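Local atomic coordinates of trans-4-hydroxy-L-proline dehydratase (Clostridioides difficile 70-100-2010, PDB entry 6VXC), a protein that catalyses, as a glycyl radical enzyme, the dehydration of trans-4-hydroxy-L-proline to (S)-1-pyrroline-5-carboxylate in the anaerobic breakdown of hydroxyproline. Residues V62-P65 with V66-L70; A219-E222 with A223-I226; N533-A536 with K537-C541; T546-D549 with D550-E553; K554-D557 with Y558-G562. One frame throughout, in Å; residues are numbered along the deposited sequence.

Contact 1 (V62-P65 with V66-L70); sequences VEIP and VLRAL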
loop_
_atom_site.group_PDB
_atom_site.type_symbol
_atom_site.label_atom_id
_atom_site.label_comp_id
_atom_site.label_asym_id
_atom_site.label_seq_id
_atom_site.Cartn_x
_atom_site.Cartn_y
_atom_site.Cartn_z
ATOM N N VAL A 62 -24.760 10.568 21.022
ATOM C CA VAL A 62 -24.061 11.548 20.199
ATOM C C VAL A 62 -24.060 11.082 18.746
ATOM O O VAL A 62 -24.305 9.916 18.445
ATOM C CB VAL A 62 -22.611 11.774 20.684
ATOM C CG1 VAL A 62 -22.599 12.441 22.049
ATOM C CG2 VAL A 62 -21.859 10.447 20.724
ATOM N N GLU A 63 -23.777 12.012 17.836
ATOM C CA GLU A 63 -23.609 11.658 16.434
ATOM C C GLU A 63 -22.341 10.813 16.265
ATOM O O GLU A 63 -21.424 10.864 17.080
ATOM C CB GLU A 63 -23.538 12.916 15.562
ATOM C CG GLU A 63 -24.692 13.910 15.761
ATOM C CD GLU A 63 -26.011 13.438 15.169
ATOM O OE1 GLU A 63 -27.044 14.112 15.384
ATOM O OE2 GLU A 63 -26.024 12.385 14.499
ATOM N N ILE A 64 -22.304 10.020 15.190
ATOM C CA ILE A 64 -21.228 9.031 15.036
ATOM C C ILE A 64 -19.848 9.670 14.996
ATOM O O ILE A 64 -18.926 9.125 15.612
ATOM C CB ILE A 64 -21.504 8.124 13.832
ATOM C CG1 ILE A 64 -22.745 7.269 14.125
ATOM C CG2 ILE A 64 -20.308 7.220 13.589
ATOM C CD1 ILE A 64 -23.229 6.459 12.955
ATOM N N PRO A 65 -19.621 10.790 14.318
ATOM C CA PRO A 65 -18.274 11.384 14.386
ATOM C C PRO A 65 -17.826 11.680 15.809
ATOM O O PRO A 65 -16.679 11.386 16.169
ATOM C CB PRO A 65 -18.389 12.652 13.525
ATOM C CG PRO A 65 -19.818 12.745 13.106
ATOM C CD PRO A 65 -20.471 11.432 13.311
ATOM N N VAL A 66 -18.709 12.230 16.641
ATOM C CA VAL A 66 -18.347 12.479 18.032
ATOM C C VAL A 66 -18.121 11.164 18.773
ATOM O O VAL A 66 -17.220 11.059 19.610
ATOM C CB VAL A 66 -19.415 13.352 18.712
ATOM C CG1 VAL A 66 -19.164 13.429 20.209
ATOM C CG2 VAL A 66 -19.414 14.758 18.108
ATOM N N LEU A 67 -18.934 10.146 18.484
ATOM C CA LEU A 67 -18.729 8.838 19.101
ATOM C C LEU A 67 -17.336 8.287 18.805
ATOM O O LEU A 67 -16.661 7.768 19.698
ATOM C CB LEU A 67 -19.806 7.856 18.634
ATOM C CG LEU A 67 -19.659 6.389 19.042
ATOM C CD1 LEU A 67 -19.607 6.245 20.529
ATOM C CD2 LEU A 67 -20.838 5.625 18.509
ATOM N N ARG A 68 -16.898 8.366 17.551
ATOM C CA ARG A 68 -15.555 7.901 17.216
ATOM C C ARG A 68 -14.492 8.705 17.963
ATOM O O ARG A 68 -13.547 8.140 18.519
ATOM C CB ARG A 68 -15.328 8.006 15.708
ATOM C CG ARG A 68 -16.283 7.179 14.856
ATOM C CD ARG A 68 -16.121 5.692 15.111
ATOM N NE ARG A 68 -14.741 5.264 14.915
ATOM C CZ ARG A 68 -14.262 4.085 15.291
ATOM N NH1 ARG A 68 -12.993 3.800 15.082
ATOM N NH2 ARG A 68 -15.053 3.198 15.893
ATOM N N ALA A 69 -14.637 10.031 17.994
ATOM C CA ALA A 69 -13.647 10.868 18.671
ATOM C C ALA A 69 -13.610 10.587 20.174
ATOM O O ALA A 69 -12.532 10.459 20.768
ATOM C CB ALA A 69 -13.946 12.341 18.401
ATOM N N LEU A 70 -14.788 10.494 20.805
ATOM C CA LEU A 70 -14.846 10.165 22.228
ATOM C C LEU A 70 -14.281 8.775 22.498
ATOM O O LEU A 70 -13.645 8.546 23.529
ATOM C CB LEU A 70 -16.285 10.269 22.740
ATOM C CG LEU A 70 -16.879 11.670 22.876
ATOM C CD1 LEU A 70 -18.387 11.619 23.200
ATOM C CD2 LEU A 70 -16.110 12.470 23.916
#
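Val62 and Leu67 meet across the start of helix 64-78 in a hydrophobic staple. Glu63 holds the N-cap position, so Val62 lies just before the cap and Leu67 four places after it. One methyl does most of the touching. Val62 CG2 is 3.7 Å from Leu67 N and 3.9 Å from Leu67 CB, and it reaches on to Leu70 CD1 at 4.4 Å. Val66 adds a second patch. Its CG1 comes to 3.9 Å from Val62 CB, and the two valine side chains cross at about a right angle. A chi1 of 171° in Val66 swings CG1 away from its own N and back toward Val62.

Beneath these apolar groups the first helical bonds are set. Leu67 N gives to Glu63 O at 2.9 Å, in the carbonyl plane. Arg68 N gives to Ile64 O at 2.9 Å, and Ala69 N to Pro65 O at 3.1 Å. Pro65 has no N-H, which costs little in a first helical turn.

Neighbours fix the outer ends. Glu63 OE1 is hydrogen-bonded to Tyr215 OH, and Leu67 and Leu70 pack on Tyr58 of helix 46-58. Arg68 bends away at chi2 and chi3, to a salt bridge with Glu105 and a hydrogen bond with Tyr55. On its way there Arg68 CG passes 3.4 Å from Ile64 O.

Contact 2 (A219-E222 with A223-I226); sequences ADLE and AMAI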
loop_
_atom_site.group_PDB
_atom_site.type_symbol
_atom_site.label_atom_id
_atom_site.label_comp_id
_atom_site.label_asym_id
_atom_site.label_seq_id
_atom_site.Cartn_x
_atom_site.Cartn_y
_atom_site.Cartn_z
ATOM N N ALA A 219 -21.083 18.776 13.690
ATOM C CA ALA A 219 -20.814 17.437 14.201
ATOM C C ALA A 219 -19.388 16.994 13.861
ATOM O O ALA A 219 -18.668 16.471 14.721
ATOM C CB ALA A 219 -21.847 16.452 13.644
ATOM N N ASP A 220 -18.956 17.216 12.613
ATOM C CA ASP A 220 -17.589 16.847 12.226
ATOM C C ASP A 220 -16.543 17.704 12.945
ATOM O O ASP A 220 -15.525 17.186 13.393
ATOM C CB ASP A 220 -17.401 16.987 10.710
ATOM C CG ASP A 220 -17.936 15.790 9.914
ATOM O OD1 ASP A 220 -18.226 14.731 10.513
ATOM O OD2 ASP A 220 -18.051 15.925 8.672
ATOM N N LEU A 221 -16.775 19.015 13.055
ATOM C CA LEU A 221 -15.813 19.900 13.714
ATOM C C LEU A 221 -15.729 19.608 15.213
ATOM O O LEU A 221 -14.636 19.608 15.791
ATOM C CB LEU A 221 -16.206 21.359 13.463
ATOM C CG LEU A 221 -15.973 21.828 12.024
ATOM C CD1 LEU A 221 -16.803 23.037 11.695
ATOM C CD2 LEU A 221 -14.492 22.137 11.777
ATOM N N GLU A 222 -16.869 19.358 15.860
ATOM C CA GLU A 222 -16.835 18.964 17.270
ATOM C C GLU A 222 -16.012 17.697 17.468
ATOM O O GLU A 222 -15.263 17.580 18.442
ATOM C CB GLU A 222 -18.249 18.752 17.826
ATOM C CG GLU A 222 -19.032 20.004 18.079
ATOM C CD GLU A 222 -20.412 19.743 18.705
ATOM O OE1 GLU A 222 -20.960 20.694 19.297
ATOM O OE2 GLU A 222 -20.933 18.605 18.628
ATOM N N ALA A 223 -16.163 16.719 16.574
ATOM C CA ALA A 223 -15.362 15.510 16.686
ATOM C C ALA A 223 -13.873 15.810 16.517
ATOM O O ALA A 223 -13.034 15.255 17.231
ATOM C CB ALA A 223 -15.828 14.474 15.663
ATOM N N MET A 224 -13.528 16.677 15.564
ATOM C CA MET A 224 -12.124 17.020 15.360
ATOM C C MET A 224 -11.523 17.647 16.607
ATOM O O MET A 224 -10.365 17.376 16.949
ATOM C CB MET A 224 -11.968 17.947 14.153
ATOM C CG MET A 224 -12.228 17.271 12.819
ATOM S SD MET A 224 -12.049 18.431 11.458
ATOM C CE MET A 224 -13.493 18.048 10.507
ATOM N N ALA A 225 -12.294 18.500 17.293
ATOM C CA ALA A 225 -11.812 19.138 18.518
ATOM C C ALA A 225 -11.525 18.112 19.608
ATOM O O ALA A 225 -10.529 18.220 20.337
ATOM C CB ALA A 225 -12.831 20.173 19.004
ATOM N N ILE A 226 -12.392 17.115 19.740
ATOM C CA ILE A 226 -12.154 16.055 20.707
ATOM C C ILE A 226 -10.908 15.255 20.334
ATOM O O ILE A 226 -10.131 14.858 21.203
ATOM C CB ILE A 226 -13.408 15.168 20.828
ATOM C CG1 ILE A 226 -14.562 15.978 21.468
ATOM C CG2 ILE A 226 -13.080 13.910 21.603
ATOM C CD1 ILE A 226 -15.940 15.345 21.312
#
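This is packing between successive turns of one alpha-helix, near the start of the long helix 214-248. Asp220 and Met224 carry most of it, one turn apart on the same side. Met224 CG lies 3.3 Å from Asp220 O, and the end of the chain folds back over the same carbonyl. Met224 CE is 3.6 Å from Asp220 O and 4.1 Å from Asp220 CB. The bend comes at chi3 (-134°), which lays the methyl back along the preceding turn. Met224 CE also skirts Leu221 CD2 at 4.4 Å.

Ile226 follows a similar course over Glu222. Ile226 CG1 is 3.5 Å from Glu222 O, because this branch stands beside the backbone N (chi1 -67°).

Four backbone bonds of the i to i+4 kind run below, among them Met224 N to Asp220 O at 3.0 Å. The alanines keep the helix slim. Ala223 faces Pro65 and Ala69 of helix 64-78, while Ala225 and Leu221 lie against Ile199 of helix 192-205. Asp220 sends its carboxylate to the loop 554-562, where OD2 forms a salt bridge with Arg560 NE and accepts a hydrogen bond from Asp557 N. Ala223 CB rests 3.5 Å from Asp220 O.

Contact 3 (N533-A536 with K537-C541); sequences NICA and KHMPC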
loop_
_atom_site.group_PDB
_atom_site.type_symbol
_atom_site.label_atom_id
_atom_site.label_comp_id
_atom_site.label_asym_id
_atom_site.label_seq_id
_atom_site.Cartn_x
_atom_site.Cartn_y
_atom_site.Cartn_z
ATOM N N ASN A 533 -20.480 4.898 1.054
ATOM C CA ASN A 533 -21.452 5.430 2.008
ATOM C C ASN A 533 -21.241 4.866 3.401
ATOM O O ASN A 533 -21.270 5.598 4.391
ATOM C CB ASN A 533 -22.867 5.117 1.538
ATOM C CG ASN A 533 -23.344 6.083 0.518
ATOM O OD1 ASN A 533 -23.816 7.154 0.866
ATOM N ND2 ASN A 533 -23.235 5.724 -0.747
ATOM N N ILE A 534 -21.061 3.553 3.490
ATOM C CA ILE A 534 -20.911 2.897 4.782
ATOM C C ILE A 534 -19.690 3.436 5.518
ATOM O O ILE A 534 -19.763 3.772 6.704
ATOM C CB ILE A 534 -20.842 1.370 4.592
ATOM C CG1 ILE A 534 -22.212 0.821 4.174
ATOM C CG2 ILE A 534 -20.307 0.692 5.837
ATOM C CD1 ILE A 534 -22.216 -0.671 3.804
ATOM N N CYS A 535 -18.560 3.571 4.817
ATOM C CA CYS A 535 -17.357 4.089 5.469
ATOM C C CYS A 535 -17.537 5.533 5.918
ATOM O O CYS A 535 -17.122 5.896 7.018
ATOM C CB CYS A 535 -16.151 3.967 4.538
ATOM S SG CYS A 535 -15.726 2.236 4.207
ATOM N N ALA A 536 -18.181 6.358 5.093
ATOM C CA ALA A 536 -18.393 7.758 5.442
ATOM C C ALA A 536 -19.261 7.906 6.687
ATOM O O ALA A 536 -18.992 8.758 7.543
ATOM C CB ALA A 536 -19.026 8.483 4.258
ATOM N N LYS A 537 -20.297 7.071 6.815
ATOM C CA LYS A 537 -21.229 7.199 7.933
ATOM C C LYS A 537 -20.712 6.507 9.187
ATOM O O LYS A 537 -20.913 7.011 10.292
ATOM C CB LYS A 537 -22.606 6.622 7.563
ATOM C CG LYS A 537 -23.343 7.373 6.461
ATOM C CD LYS A 537 -24.602 6.614 5.992
ATOM C CE LYS A 537 -25.433 7.436 4.999
ATOM N NZ LYS A 537 -26.035 8.658 5.626
ATOM N N HIS A 538 -20.061 5.351 9.047
ATOM C CA HIS A 538 -19.700 4.543 10.200
ATOM C C HIS A 538 -18.203 4.493 10.480
ATOM O O HIS A 538 -17.811 3.992 11.532
ATOM C CB HIS A 538 -20.231 3.110 10.019
ATOM C CG HIS A 538 -21.701 3.058 9.729
ATOM N ND1 HIS A 538 -22.657 3.217 10.706
ATOM C CD2 HIS A 538 -22.376 2.892 8.569
ATOM C CE1 HIS A 538 -23.859 3.147 10.161
ATOM N NE2 HIS A 538 -23.717 2.949 8.863
ATOM N N MET A 539 -17.362 4.987 9.580
ATOM C CA MET A 539 -15.928 5.071 9.853
ATOM C C MET A 539 -15.397 6.493 9.737
ATOM O O MET A 539 -14.326 6.691 9.152
ATOM C CB MET A 539 -15.128 4.203 8.882
ATOM C CG MET A 539 -15.302 2.718 8.990
ATOM S SD MET A 539 -14.218 1.978 7.740
ATOM C CE MET A 539 -15.098 0.472 7.357
ATOM N N PRO A 540 -16.095 7.509 10.239
ATOM C CA PRO A 540 -15.508 8.847 10.196
ATOM C C PRO A 540 -14.212 8.834 10.982
ATOM O O PRO A 540 -14.032 8.049 11.908
ATOM C CB PRO A 540 -16.571 9.734 10.854
ATOM C CG PRO A 540 -17.329 8.816 11.739
ATOM C CD PRO A 540 -17.344 7.486 11.022
ATOM N N CYS A 541 -13.270 9.657 10.560
ATOM C CA CYS A 541 -11.944 9.676 11.173
ATOM C C CYS A 541 -11.600 11.107 11.552
ATOM O O CYS A 541 -10.834 11.776 10.854
ATOM C CB CYS A 541 -10.902 9.048 10.237
ATOM S SG CYS A 541 -11.006 9.616 8.509
#
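The last turn of helix 506-538 ends here and hands the chain to a short linker. Met539 is the first residue to leave helical angles, Pro540 follows it, and Cys541 is the N-cap of helix 542-546. Three bonds close the turn. Lys537 N gives to Asn533 O at 3.0 Å and His538 N to Ile534 O at 2.8 Å. Met539 N then reaches Cys535 O at 2.7 Å. This last bond is the most bent of the three, at 141°, and the donor is tilted 33° from the carbonyl plane.

The side chains repeat the one-turn spacing. Cys535 SG touches the end of Met539, 3.7 Å from CE and 3.9 Å from SD. The Met539 chain is extended beyond CG, which brings its tip level with the sulfur one turn back. His538 turns a ring edge to the backbone, with CD2 3.3 Å from Ile534 O and the oxygen near the ring plane. Ile534 CG2 flanks His538 CD2 at 4.1 Å, and the two side chains cross obliquely. Lys537 CB lies over one face of the imidazole, toward its rim.

Pro540 has no N-H to offer Ala536 O, and its CD sits 4.1 Å from that oxygen. Beyond it the linker is held by the loop 554-562. Gln559 NE2 bonds to Met539 O, and Cys541 N to Asp557 OD2. A proline just after a helix C-terminus is a common helix-ending feature, here in a short helix-linker-helix connection from 506-538 to 542-546.

Contact 4 (T546-D549 with D550-E553); sequences TIVD and DCIE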
loop_
_atom_site.group_PDB
_atom_site.type_symbol
_atom_site.label_atom_id
_atom_site.label_comp_id
_atom_site.label_asym_id
_atom_site.label_seq_id
_atom_site.Cartn_x
_atom_site.Cartn_y
_atom_site.Cartn_z
ATOM N N THR A 546 -8.104 16.296 11.006
ATOM C CA THR A 546 -7.465 17.506 11.521
ATOM C C THR A 546 -6.200 17.872 10.758
ATOM O O THR A 546 -5.806 19.039 10.774
ATOM C CB THR A 546 -7.116 17.366 13.009
ATOM O OG1 THR A 546 -6.138 16.325 13.177
ATOM C CG2 THR A 546 -8.377 17.072 13.871
ATOM N N ILE A 547 -5.564 16.923 10.072
ATOM C CA ILE A 547 -4.275 17.183 9.452
ATOM C C ILE A 547 -4.316 17.073 7.928
ATOM O O ILE A 547 -3.270 17.046 7.297
ATOM C CB ILE A 547 -3.184 16.259 10.026
ATOM C CG1 ILE A 547 -3.579 14.804 9.801
ATOM C CG2 ILE A 547 -2.910 16.593 11.500
ATOM C CD1 ILE A 547 -2.476 13.809 10.097
ATOM N N VAL A 548 -5.491 16.980 7.360
ATOM C CA VAL A 548 -5.626 16.877 5.951
ATOM C C VAL A 548 -6.336 18.073 5.341
ATOM O O VAL A 548 -7.470 18.355 5.667
ATOM C CB VAL A 548 -6.384 15.606 5.524
ATOM C CG1 VAL A 548 -6.758 15.700 4.067
ATOM C CG2 VAL A 548 -5.648 14.341 5.844
ATOM N N ASP A 549 -5.653 18.727 4.425
ATOM C CA ASP A 549 -6.225 19.829 3.725
ATOM C C ASP A 549 -7.514 19.558 3.000
ATOM O O ASP A 549 -7.657 18.747 2.149
ATOM C CB ASP A 549 -5.292 20.565 2.806
ATOM C CG ASP A 549 -4.289 21.397 3.536
ATOM O OD1 ASP A 549 -4.550 21.819 4.628
ATOM O OD2 ASP A 549 -3.264 21.622 2.969
ATOM N N ASP A 550 -8.241 20.520 3.495
ATOM C CA ASP A 550 -9.468 21.167 3.551
ATOM C C ASP A 550 -10.488 20.707 4.563
ATOM O O ASP A 550 -11.473 21.341 4.645
ATOM C CB ASP A 550 -9.900 21.978 2.332
ATOM C CG ASP A 550 -8.746 22.411 1.450
ATOM O OD1 ASP A 550 -7.717 22.824 1.919
ATOM O OD2 ASP A 550 -8.899 22.298 0.270
ATOM N N CYS A 551 -10.170 19.715 5.411
ATOM C CA CYS A 551 -11.283 19.213 6.212
ATOM C C CYS A 551 -11.778 20.265 7.199
ATOM O O CYS A 551 -12.989 20.483 7.323
ATOM C CB CYS A 551 -10.877 17.927 6.945
ATOM S SG CYS A 551 -10.456 16.549 5.828
ATOM N N ILE A 552 -10.859 20.940 7.901
ATOM C CA ILE A 552 -11.269 21.947 8.885
ATOM C C ILE A 552 -11.991 23.101 8.198
ATOM O O ILE A 552 -13.097 23.489 8.595
ATOM C CB ILE A 552 -10.054 22.432 9.711
ATOM C CG1 ILE A 552 -9.552 21.318 10.639
ATOM C CG2 ILE A 552 -10.372 23.710 10.486
ATOM C CD1 ILE A 552 -8.244 21.630 11.378
ATOM N N GLU A 553 -11.394 23.639 7.135
ATOM C CA GLU A 553 -12.004 24.753 6.409
ATOM C C GLU A 553 -13.381 24.388 5.862
ATOM O O GLU A 553 -14.318 25.195 5.932
ATOM C CB GLU A 553 -11.071 25.200 5.281
ATOM C CG GLU A 553 -11.609 26.273 4.361
ATOM C CD GLU A 553 -10.609 26.667 3.267
ATOM O OE1 GLU A 553 -9.449 26.206 3.314
ATOM O OE2 GLU A 553 -10.991 27.424 2.349
HETATM O O HOH W 1 -8.027 20.478 7.734
HETATM O O HOH W 2 -7.111 23.902 4.332
#
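Ile552 lays the tip of its side chain over the backbone of Thr546, with CD1 3.6 Å from Thr546 O. Further in, Cys551 SG sits beside Val548, 4.2 Å from CG1. The same two residues close a type II beta turn, Val548 to Cys551. Cys551 N gives to Val548 O at 3.0 Å, nearly straight at 172° and in the carbonyl plane. The turn leads directly into helix 551-554. Asp550 is its N-cap residue but makes no capping bond with its side chain; its positive phi, 89°, is what the third place of such a turn requires. A water extends the turn. It gives to Val548 O at 3.0 Å and accepts from Ile552 N at 2.9 Å.

Asp549 and Asp550 place their carboxylates close together, OD1 to OD1 4.3 Å, with planes 22° apart. A second water lies 2.7 Å from Asp550 OD1. The repulsion is probably eased by salt bridges on the other oxygens, Asp549 OD2 with Lys462 and Asp550 OD2 with Arg564. On the apolar side, Ile552 also packs on Met224 of helix 214-248 and Ile199 of helix 192-205.

Contact 5 (K554-D557 with Y558-G562); sequences KGKD and YQRGG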
loop_
_atom_site.group_PDB
_atom_site.type_symbol
_atom_site.label_atom_id
_atom_site.label_comp_id
_atom_site.label_asym_id
_atom_site.label_seq_id
_atom_site.Cartn_x
_atom_site.Cartn_y
_atom_site.Cartn_z
ATOM N N LYS A 554 -13.521 23.180 5.305
ATOM C CA LYS A 554 -14.808 22.735 4.778
ATOM C C LYS A 554 -15.792 22.345 5.869
ATOM O O LYS A 554 -16.996 22.289 5.604
ATOM C CB LYS A 554 -14.634 21.517 3.867
ATOM C CG LYS A 554 -13.972 21.752 2.525
ATOM C CD LYS A 554 -13.911 20.431 1.786
ATOM C CE LYS A 554 -13.336 20.548 0.395
ATOM N NZ LYS A 554 -13.391 19.208 -0.288
ATOM N N GLY A 555 -15.311 22.092 7.079
ATOM C CA GLY A 555 -16.110 21.460 8.103
ATOM C C GLY A 555 -16.639 20.113 7.663
ATOM O O GLY A 555 -17.822 19.811 7.841
ATOM N N LYS A 556 -15.754 19.279 7.116
ATOM C CA LYS A 556 -16.142 18.016 6.507
ATOM C C LYS A 556 -15.076 16.959 6.771
ATOM O O LYS A 556 -13.886 17.177 6.505
ATOM C CB LYS A 556 -16.369 18.180 5.004
ATOM C CG LYS A 556 -16.910 16.919 4.353
ATOM C CD LYS A 556 -17.034 17.056 2.846
ATOM C CE LYS A 556 -18.199 17.936 2.446
ATOM N NZ LYS A 556 -18.488 17.768 0.985
ATOM N N ASP A 557 -15.519 15.823 7.299
ATOM C CA ASP A 557 -14.619 14.747 7.676
ATOM C C ASP A 557 -13.894 14.174 6.447
ATOM O O ASP A 557 -14.444 14.095 5.343
ATOM C CB ASP A 557 -15.406 13.653 8.390
ATOM C CG ASP A 557 -14.513 12.591 8.996
ATOM O OD1 ASP A 557 -13.942 12.839 10.075
ATOM O OD2 ASP A 557 -14.359 11.520 8.371
ATOM N N TYR A 558 -12.651 13.748 6.664
ATOM C CA TYR A 558 -11.848 13.155 5.592
ATOM C C TYR A 558 -12.557 11.973 4.943
ATOM O O TYR A 558 -12.474 11.785 3.725
ATOM C CB TYR A 558 -10.484 12.737 6.158
ATOM C CG TYR A 558 -9.592 11.944 5.230
ATOM C CD1 TYR A 558 -8.745 12.577 4.342
ATOM C CD2 TYR A 558 -9.552 10.556 5.299
ATOM C CE1 TYR A 558 -7.909 11.846 3.506
ATOM C CE2 TYR A 558 -8.730 9.825 4.477
ATOM C CZ TYR A 558 -7.915 10.468 3.586
ATOM O OH TYR A 558 -7.109 9.706 2.785
ATOM N N GLN A 559 -13.274 11.174 5.734
ATOM C CA GLN A 559 -13.928 9.985 5.198
ATOM C C GLN A 559 -15.175 10.301 4.378
ATOM O O GLN A 559 -15.762 9.383 3.812
ATOM C CB GLN A 559 -14.284 9.017 6.324
ATOM C CG GLN A 559 -14.141 7.538 5.968
ATOM C CD GLN A 559 -12.697 7.048 6.039
ATOM O OE1 GLN A 559 -11.912 7.263 5.119
ATOM N NE2 GLN A 559 -12.344 6.387 7.142
ATOM N N ARG A 560 -15.597 11.557 4.269
ATOM C CA ARG A 560 -16.740 11.829 3.408
ATOM C C ARG A 560 -16.479 12.993 2.463
ATOM O O ARG A 560 -17.420 13.647 2.013
ATOM C CB ARG A 560 -18.021 12.061 4.217
ATOM C CG ARG A 560 -18.092 13.341 5.043
ATOM C CD ARG A 560 -19.426 13.428 5.819
ATOM N NE ARG A 560 -19.542 14.679 6.564
ATOM C CZ ARG A 560 -20.063 15.801 6.077
ATOM N NH1 ARG A 560 -20.530 15.839 4.838
ATOM N NH2 ARG A 560 -20.124 16.888 6.837
ATOM N N GLY A 561 -15.215 13.249 2.128
ATOM C CA GLY A 561 -14.878 14.193 1.088
ATOM C C GLY A 561 -14.240 15.494 1.529
ATOM O O GLY A 561 -14.172 16.421 0.723
ATOM N N GLY A 562 -13.802 15.606 2.783
ATOM C CA GLY A 562 -13.166 16.829 3.251
ATOM C C GLY A 562 -11.830 17.151 2.591
ATOM O O GLY A 562 -11.419 18.316 2.584
HETATM O O HOH W 3 -20.017 19.368 5.633
HETATM O O HOH W 4 -19.374 15.360 -0.114
#
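Asp557 grips later residues with both its carbonyl and its side chain, and this is the tight part of the contact. Arg560 N and Gly562 N both give to Asp557 O, each at 3.0 Å, and come from opposite faces of its plane. Asp557 OD2 accepts from Gln559 N at 2.9 Å, from above the carboxylate plane, which makes an Asx turn. The carboxylate gets there because CG is anti to the backbone N (chi1 -172°). Gly562 CA makes a CA-H...O contact to Lys556 O at 3.4 Å. Lys556 crosses Arg560 at about a right angle, with Lys556 CG 3.7 Å above the centre of the guanidinium, whose NE forms a salt bridge with Asp220.

The other side is looser and wetter. One water joins Gly555 O to Arg560 NH2. Another accepts from Lys556 NZ at 2.8 Å and makes a weak bond to Arg560 O. Lys554 is fully extended, and its NZ gives to Gly561 O at 3.1 Å and to Ala563 O.

Gly555, with positive phi, is the C-prime residue of the Schellman motif that ends helix 551-554. From there the loop runs past helix 542-546, where Tyr558 N is hydrogen-bonded to Ser545 OG, and on into strand 565-573.

How the contacts relate
The five contacts are each local, and they come along the chain in numerical order. Contact 1 lies on helix 64-78 and contact 2 on helix 214-248. Their centres are about 8 Å apart, and the two helices pack directly. Contacts 3, 4 and 5 follow closely in sequence, from the end of helix 506-538 to the loop before strand 565-573. Contact 5 touches contacts 2, 3 and 4, with centres about 11, 11 and 8 Å away. Contact 1 touches contact 3 through Ile64 and Pro540, but contacts 1 and 4 are about 18 Å apart between centres and do not meet. Their mutual packing gathers sequence-distant segments of the pyruvate formate lyase-like range on one side of the chain's centre.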